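Local coordinates for N-acetylmuramoyl-L-alanine amidase (Peptoclostridium difficile, PDB 4RN7), which probably cleaves, as a zinc-dependent hydrolase, the amide bond between N-acetylmuramic acid and L-alanine in cell-wall peptidoglycan, at residues F7-G13 against R66-A70; T97-N101 against L137-M142. All coordinates share one frame; numbering follows the deposited sequence.

Contact 1 (F7-G13 against R66-A70). With ZN (zinc ion), chain B.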
loop_
_atom_site.group_PDB
_atom_site.type_symbol
_atom_site.label_atom_id
_atom_site.label_comp_id
_atom_site.label_asym_id
_atom_site.label_seq_id
_atom_site.Cartn_x
_atom_site.Cartn_y
_atom_site.Cartn_z
ATOM N N PHE A 7 2.572 -6.182 8.105
ATOM C CA PHE A 7 3.464 -6.555 7.009
ATOM C C PHE A 7 3.279 -5.539 5.886
ATOM O O PHE A 7 2.165 -5.379 5.366
ATOM C CB PHE A 7 3.126 -7.958 6.515
ATOM C CG PHE A 7 4.096 -8.508 5.496
ATOM C CD1 PHE A 7 3.935 -8.234 4.144
ATOM C CD2 PHE A 7 5.161 -9.312 5.892
ATOM C CE1 PHE A 7 4.810 -8.738 3.205
ATOM C CE2 PHE A 7 6.040 -9.822 4.949
ATOM C CZ PHE A 7 5.865 -9.537 3.611
ATOM N N ILE A 8 4.360 -4.849 5.524
ATOM C CA ILE A 8 4.299 -3.832 4.473
ATOM C C ILE A 8 4.958 -4.405 3.215
ATOM O O ILE A 8 6.080 -4.893 3.270
ATOM C CB ILE A 8 5.045 -2.555 4.872
ATOM C CG1 ILE A 8 4.438 -1.936 6.136
ATOM C CG2 ILE A 8 5.015 -1.535 3.731
ATOM C CD1 ILE A 8 2.966 -1.554 5.997
ATOM N N ASP A 9 4.250 -4.340 2.090
ATOM C CA ASP A 9 4.740 -4.907 0.837
ATOM C C ASP A 9 4.887 -3.819 -0.239
ATOM O O ASP A 9 3.914 -3.449 -0.902
ATOM C CB ASP A 9 3.771 -5.982 0.342
ATOM C CG ASP A 9 4.150 -6.517 -1.023
ATOM O OD1 ASP A 9 5.338 -6.884 -1.219
ATOM O OD2 ASP A 9 3.278 -6.565 -1.918
ATOM N N PRO A 10 6.108 -3.291 -0.421
ATOM C CA PRO A 10 6.295 -2.306 -1.490
ATOM C C PRO A 10 6.274 -3.016 -2.848
ATOM O O PRO A 10 7.149 -3.832 -3.122
ATOM C CB PRO A 10 7.696 -1.725 -1.219
ATOM C CG PRO A 10 8.198 -2.392 0.082
ATOM C CD PRO A 10 7.364 -3.629 0.279
ATOM N N GLY A 11 5.288 -2.707 -3.685
ATOM C CA GLY A 11 5.087 -3.460 -4.905
ATOM C C GLY A 11 6.271 -3.409 -5.844
ATOM O O GLY A 11 7.013 -2.418 -5.881
ATOM N N HIS A 12 6.437 -4.483 -6.606
ATOM C CA HIS A 12 7.479 -4.572 -7.627
ATOM C C HIS A 12 8.880 -4.544 -7.006
ATOM O O HIS A 12 9.024 -4.735 -5.798
ATOM C CB HIS A 12 7.257 -3.486 -8.690
ATOM C CG HIS A 12 5.846 -3.439 -9.195
ATOM N ND1 HIS A 12 5.380 -4.291 -10.168
ATOM C CD2 HIS A 12 4.794 -2.660 -8.842
ATOM C CE1 HIS A 12 4.106 -4.032 -10.412
ATOM N NE2 HIS A 12 3.724 -3.060 -9.606
ATOM N N GLY A 13 9.915 -4.338 -7.815
ATOM C CA GLY A 13 11.269 -4.404 -7.292
ATOM C C GLY A 13 12.205 -5.131 -8.229
ATOM O O GLY A 13 11.790 -6.057 -8.940
ATOM N N ARG A 66 5.793 -13.106 -1.838
ATOM C CA ARG A 66 5.295 -12.070 -0.931
ATOM C C ARG A 66 4.226 -12.616 0.003
ATOM O O ARG A 66 4.231 -12.324 1.202
ATOM C CB ARG A 66 4.761 -10.863 -1.710
ATOM C CG ARG A 66 5.856 -10.152 -2.481
ATOM C CD ARG A 66 5.322 -9.213 -3.551
ATOM N NE ARG A 66 6.401 -8.781 -4.443
ATOM C CZ ARG A 66 6.946 -7.564 -4.440
ATOM N NH1 ARG A 66 6.515 -6.629 -3.597
ATOM N NH2 ARG A 66 7.929 -7.283 -5.292
ATOM N N ALA A 67 3.317 -13.422 -0.538
ATOM C CA ALA A 67 2.262 -14.005 0.287
ATOM C C ALA A 67 2.863 -15.003 1.274
ATOM O O ALA A 67 2.436 -15.092 2.423
ATOM C CB ALA A 67 1.197 -14.672 -0.581
ATOM N N ILE A 68 3.870 -15.749 0.834
ATOM C CA ILE A 68 4.540 -16.677 1.734
ATOM C C ILE A 68 5.212 -15.919 2.879
ATOM O O ILE A 68 5.038 -16.280 4.049
ATOM C CB ILE A 68 5.559 -17.556 0.989
ATOM C CG1 ILE A 68 4.834 -18.606 0.138
ATOM C CG2 ILE A 68 6.507 -18.268 1.967
ATOM C CD1 ILE A 68 5.754 -19.389 -0.765
ATOM N N LEU A 69 5.961 -14.867 2.554
ATOM C CA LEU A 69 6.620 -14.061 3.581
ATOM C C LEU A 69 5.605 -13.486 4.564
ATOM O O LEU A 69 5.816 -13.548 5.773
ATOM C CB LEU A 69 7.428 -12.915 2.950
ATOM C CG LEU A 69 8.646 -13.354 2.137
ATOM C CD1 LEU A 69 9.191 -12.190 1.310
ATOM C CD2 LEU A 69 9.728 -13.958 3.046
ATOM N N ALA A 70 4.513 -12.926 4.042
ATOM C CA ALA A 70 3.465 -12.372 4.897
ATOM C C ALA A 70 2.910 -13.444 5.824
ATOM O O ALA A 70 2.782 -13.234 7.035
ATOM C CB ALA A 70 2.331 -11.748 4.053
HETATM ZN ZN ZN B . 1.931 -1.995 -9.195
HETATM O O HOH W 1 9.575 -7.682 -7.688
#
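Arg66 reaches from helix 63-72 to the end of strand 4-10 and the turn after it, and holds three residues there. Its NH1 donates to Asp9 OD1 at 2.7 Å in a salt bridge, bent to an N-H...O angle of 143°. The carboxylate is met on its syn side, with its plane turned 72° from the guanidinium. The same NH1 donates to Pro10 O at 2.9 Å, and NH2 donates to His12 O at 2.8 Å. Both carbonyls lie at the guanidinium edge, but each is approached from above its own plane. The Arg66 chain is extended from CG to NE, which carries the guanidinium along the strand to the turn. At the other end of the contact Phe7 packs under the helix. With CG anti to the backbone N (chi1 -173°), the ring is set beneath Ala70, whose CA sits over one face in a CH-pi contact, 3.7 Å from the centroid. Phe7 CZ also meets Leu69 CB at 3.8 Å.

A second shell fixes these groups. Ser54 and Ser80 bond the two oxygens of Asp9, and Ile61 O accepts from Arg66 NE. His12 binds the zinc ion through NE2 at 2.1 Å, with Glu28 and His82 as the other protein ligands. Its ND1 is bonded to Asp16. Arg66 thus grips the backbone of a zinc ligand, not its imidazole. The buried carboxylate of Asp9 probably stabilises the positive charge of Arg66, and the pair ties the helix to the metal-bearing turn.

Contact 2 (T97-N101 against L137-M142)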
loop_
_atom_site.group_PDB
_atom_site.type_symbol
_atom_site.label_atom_id
_atom_site.label_comp_id
_atom_site.label_asym_id
_atom_site.label_seq_id
_atom_site.Cartn_x
_atom_site.Cartn_y
_atom_site.Cartn_z
ATOM N N THR A 97 -8.328 1.618 -2.835
ATOM C CA THR A 97 -7.731 0.547 -2.037
ATOM C C THR A 97 -8.404 -0.776 -2.371
ATOM O O THR A 97 -9.632 -0.864 -2.381
ATOM C CB THR A 97 -7.904 0.850 -0.550
ATOM O OG1 THR A 97 -7.214 2.063 -0.233
ATOM C CG2 THR A 97 -7.333 -0.290 0.301
ATOM N N TRP A 98 -7.602 -1.796 -2.671
ATOM C CA TRP A 98 -8.112 -3.108 -3.053
ATOM C C TRP A 98 -8.129 -4.067 -1.868
ATOM O O TRP A 98 -7.315 -3.943 -0.950
ATOM C CB TRP A 98 -7.206 -3.741 -4.107
ATOM C CG TRP A 98 -7.068 -2.989 -5.397
ATOM C CD1 TRP A 98 -7.712 -1.841 -5.767
ATOM C CD2 TRP A 98 -6.222 -3.353 -6.494
ATOM N NE1 TRP A 98 -7.312 -1.472 -7.039
ATOM C CE2 TRP A 98 -6.393 -2.382 -7.498
ATOM C CE3 TRP A 98 -5.325 -4.408 -6.719
ATOM C CZ2 TRP A 98 -5.704 -2.440 -8.720
ATOM C CZ3 TRP A 98 -4.643 -4.460 -7.931
ATOM C CH2 TRP A 98 -4.839 -3.487 -8.911
ATOM N N TYR A 99 -9.050 -5.027 -1.916
ATOM C CA TYR A 99 -9.067 -6.157 -0.992
ATOM C C TYR A 99 -9.494 -7.404 -1.771
ATOM O O TYR A 99 -10.081 -7.285 -2.847
ATOM C CB TYR A 99 -10.008 -5.893 0.187
ATOM C CG TYR A 99 -11.449 -5.664 -0.204
ATOM C CD1 TYR A 99 -11.882 -4.421 -0.634
ATOM C CD2 TYR A 99 -12.381 -6.692 -0.125
ATOM C CE1 TYR A 99 -13.205 -4.205 -0.988
ATOM C CE2 TYR A 99 -13.704 -6.482 -0.474
ATOM C CZ TYR A 99 -14.106 -5.240 -0.907
ATOM O OH TYR A 99 -15.425 -5.036 -1.252
ATOM N N ARG A 100 -9.199 -8.595 -1.242
ATOM C CA ARG A 100 -9.465 -9.839 -1.976
ATOM C C ARG A 100 -10.950 -10.063 -2.226
ATOM O O ARG A 100 -11.786 -9.628 -1.435
ATOM C CB ARG A 100 -8.860 -11.061 -1.262
ATOM C CG ARG A 100 -9.735 -11.670 -0.172
ATOM C CD ARG A 100 -9.117 -12.932 0.443
ATOM N NE ARG A 100 -7.786 -12.658 0.980
ATOM C CZ ARG A 100 -7.553 -12.223 2.217
ATOM N NH1 ARG A 100 -6.313 -11.975 2.618
ATOM N NH2 ARG A 100 -8.565 -12.027 3.059
ATOM N N ASN A 101 -11.266 -10.737 -3.332
ATOM C CA ASN A 101 -12.648 -11.040 -3.690
ATOM C C ASN A 101 -13.467 -11.613 -2.533
ATOM O O ASN A 101 -13.040 -12.572 -1.886
ATOM C CB ASN A 101 -12.689 -12.035 -4.855
ATOM C CG ASN A 101 -12.280 -11.417 -6.180
ATOM O OD1 ASN A 101 -12.143 -10.198 -6.305
ATOM N ND2 ASN A 101 -12.094 -12.263 -7.186
ATOM N N LEU A 137 -2.985 -10.538 -2.270
ATOM C CA LEU A 137 -4.177 -10.430 -1.446
ATOM C C LEU A 137 -4.846 -11.790 -1.317
ATOM O O LEU A 137 -5.256 -12.198 -0.224
ATOM C CB LEU A 137 -5.170 -9.448 -2.076
ATOM C CG LEU A 137 -4.657 -8.027 -2.322
ATOM C CD1 LEU A 137 -5.762 -7.143 -2.900
ATOM C CD2 LEU A 137 -4.107 -7.421 -1.044
ATOM N N ARG A 138 -4.969 -12.476 -2.450
ATOM C CA ARG A 138 -5.694 -13.737 -2.519
ATOM C C ARG A 138 -5.085 -14.831 -1.649
ATOM O O ARG A 138 -5.816 -15.583 -0.989
ATOM C CB ARG A 138 -5.775 -14.204 -3.973
ATOM C CG ARG A 138 -6.637 -15.432 -4.168
ATOM C CD ARG A 138 -6.568 -15.940 -5.594
ATOM N NE ARG A 138 -5.253 -16.495 -5.904
ATOM C CZ ARG A 138 -4.479 -16.067 -6.896
ATOM N NH1 ARG A 138 -4.888 -15.078 -7.680
ATOM N NH2 ARG A 138 -3.296 -16.628 -7.110
ATOM N N GLU A 139 -3.756 -14.915 -1.642
ATOM C CA GLU A 139 -3.073 -16.025 -0.987
ATOM C C GLU A 139 -2.510 -15.691 0.393
ATOM O O GLU A 139 -1.930 -16.560 1.044
ATOM C CB GLU A 139 -1.969 -16.588 -1.890
ATOM C CG GLU A 139 -2.456 -17.042 -3.268
ATOM C CD GLU A 139 -3.393 -18.230 -3.210
ATOM O OE1 GLU A 139 -3.428 -18.921 -2.173
ATOM O OE2 GLU A 139 -4.101 -18.478 -4.209
ATOM N N SER A 140 -2.690 -14.449 0.847
ATOM C CA SER A 140 -2.327 -14.108 2.228
ATOM C C SER A 140 -3.433 -14.515 3.216
ATOM O O SER A 140 -4.619 -14.546 2.861
ATOM C CB SER A 140 -1.980 -12.622 2.354
ATOM O OG SER A 140 -2.951 -11.823 1.706
ATOM N N ASN A 141 -3.038 -14.837 4.448
ATOM C CA ASN A 141 -3.947 -15.420 5.432
ATOM C C ASN A 141 -4.576 -14.454 6.430
ATOM O O ASN A 141 -5.344 -14.872 7.301
ATOM C CB ASN A 141 -3.221 -16.526 6.218
ATOM C CG ASN A 141 -2.854 -17.706 5.359
ATOM O OD1 ASN A 141 -3.538 -18.009 4.385
ATOM N ND2 ASN A 141 -1.768 -18.388 5.717
HETATM N N MSE A 142 -4.249 -13.174 6.321
HETATM C CA MSE A 142 -4.747 -12.201 7.274
HETATM C C MSE A 142 -5.420 -11.086 6.499
HETATM O O MSE A 142 -5.296 -11.047 5.267
HETATM C CB MSE A 142 -3.595 -11.669 8.136
HETATM C CG MSE A 142 -2.626 -10.721 7.450
HETATM SE SE MSE A 142 -1.443 -11.451 6.069
HETATM C CE MSE A 142 -0.594 -12.871 7.094
#
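The backbones of Arg100, just past strand 95-99, and Leu137, in helix 135-139, come within 5.3 Å at their CA atoms. The contact joins strand 95-99, which runs antiparallel to 144-151 and parallel to 126-131 in the mixed sheet of this Amidase_3 domain, to a short helix and the loop leading into strand 144-151. Arg100 carries it. Its CG lies between the backbone N and carbonyl carbon (chi1 85°), and the chain bends at chi3 (57°), turning the guanidinium toward the loop. NE and NH1 grip Leu137 O side-on, at 2.8 and 3.0 Å respectively. The NE donor stands above the carbonyl plane, whereas NH1 lies in it. NH1 also donates to the carbonyl O of Met142, which is selenomethionine in this crystal. NH1 therefore bridges helix and loop, using one N-H for each. NH2 forms salt bridges with Asp105 and with a bound EPE molecule, probably from the crystallisation liquor.

Leu137 supplies the apolar part. Its CD1 touches Trp98 CB at 3.9 Å and lies equally close to the carbonyl carbon of Tyr99. Within segment 137-142, Arg138 NE meets Glu139 OE2 on the anti side of the carboxylate, at 2.9 Å and nearly straight (172°).

Overall arrangement
From the N terminus, strand 4-10 runs into the turn that bears a zinc ligand. The chain then passes through helix 28-44 and strand 49-53 before helix 63-72 returns to it, closing the loop of contact 1. Strand 77-84 follows. Contact 2 opens only afterwards, at strand 95-99, and closes at helix 135-139 after helix 107-122 and strand 126-131. The two loops lie in series, neither nested nor crossed. Their centres are 12 Å apart, and both reach the same sheet. They also touch directly: Ala67 CB packs on Glu139 CB, and Ala70 O lies near Met142 CE. Helix 63-72 therefore meets helix 135-139 and the loop after it.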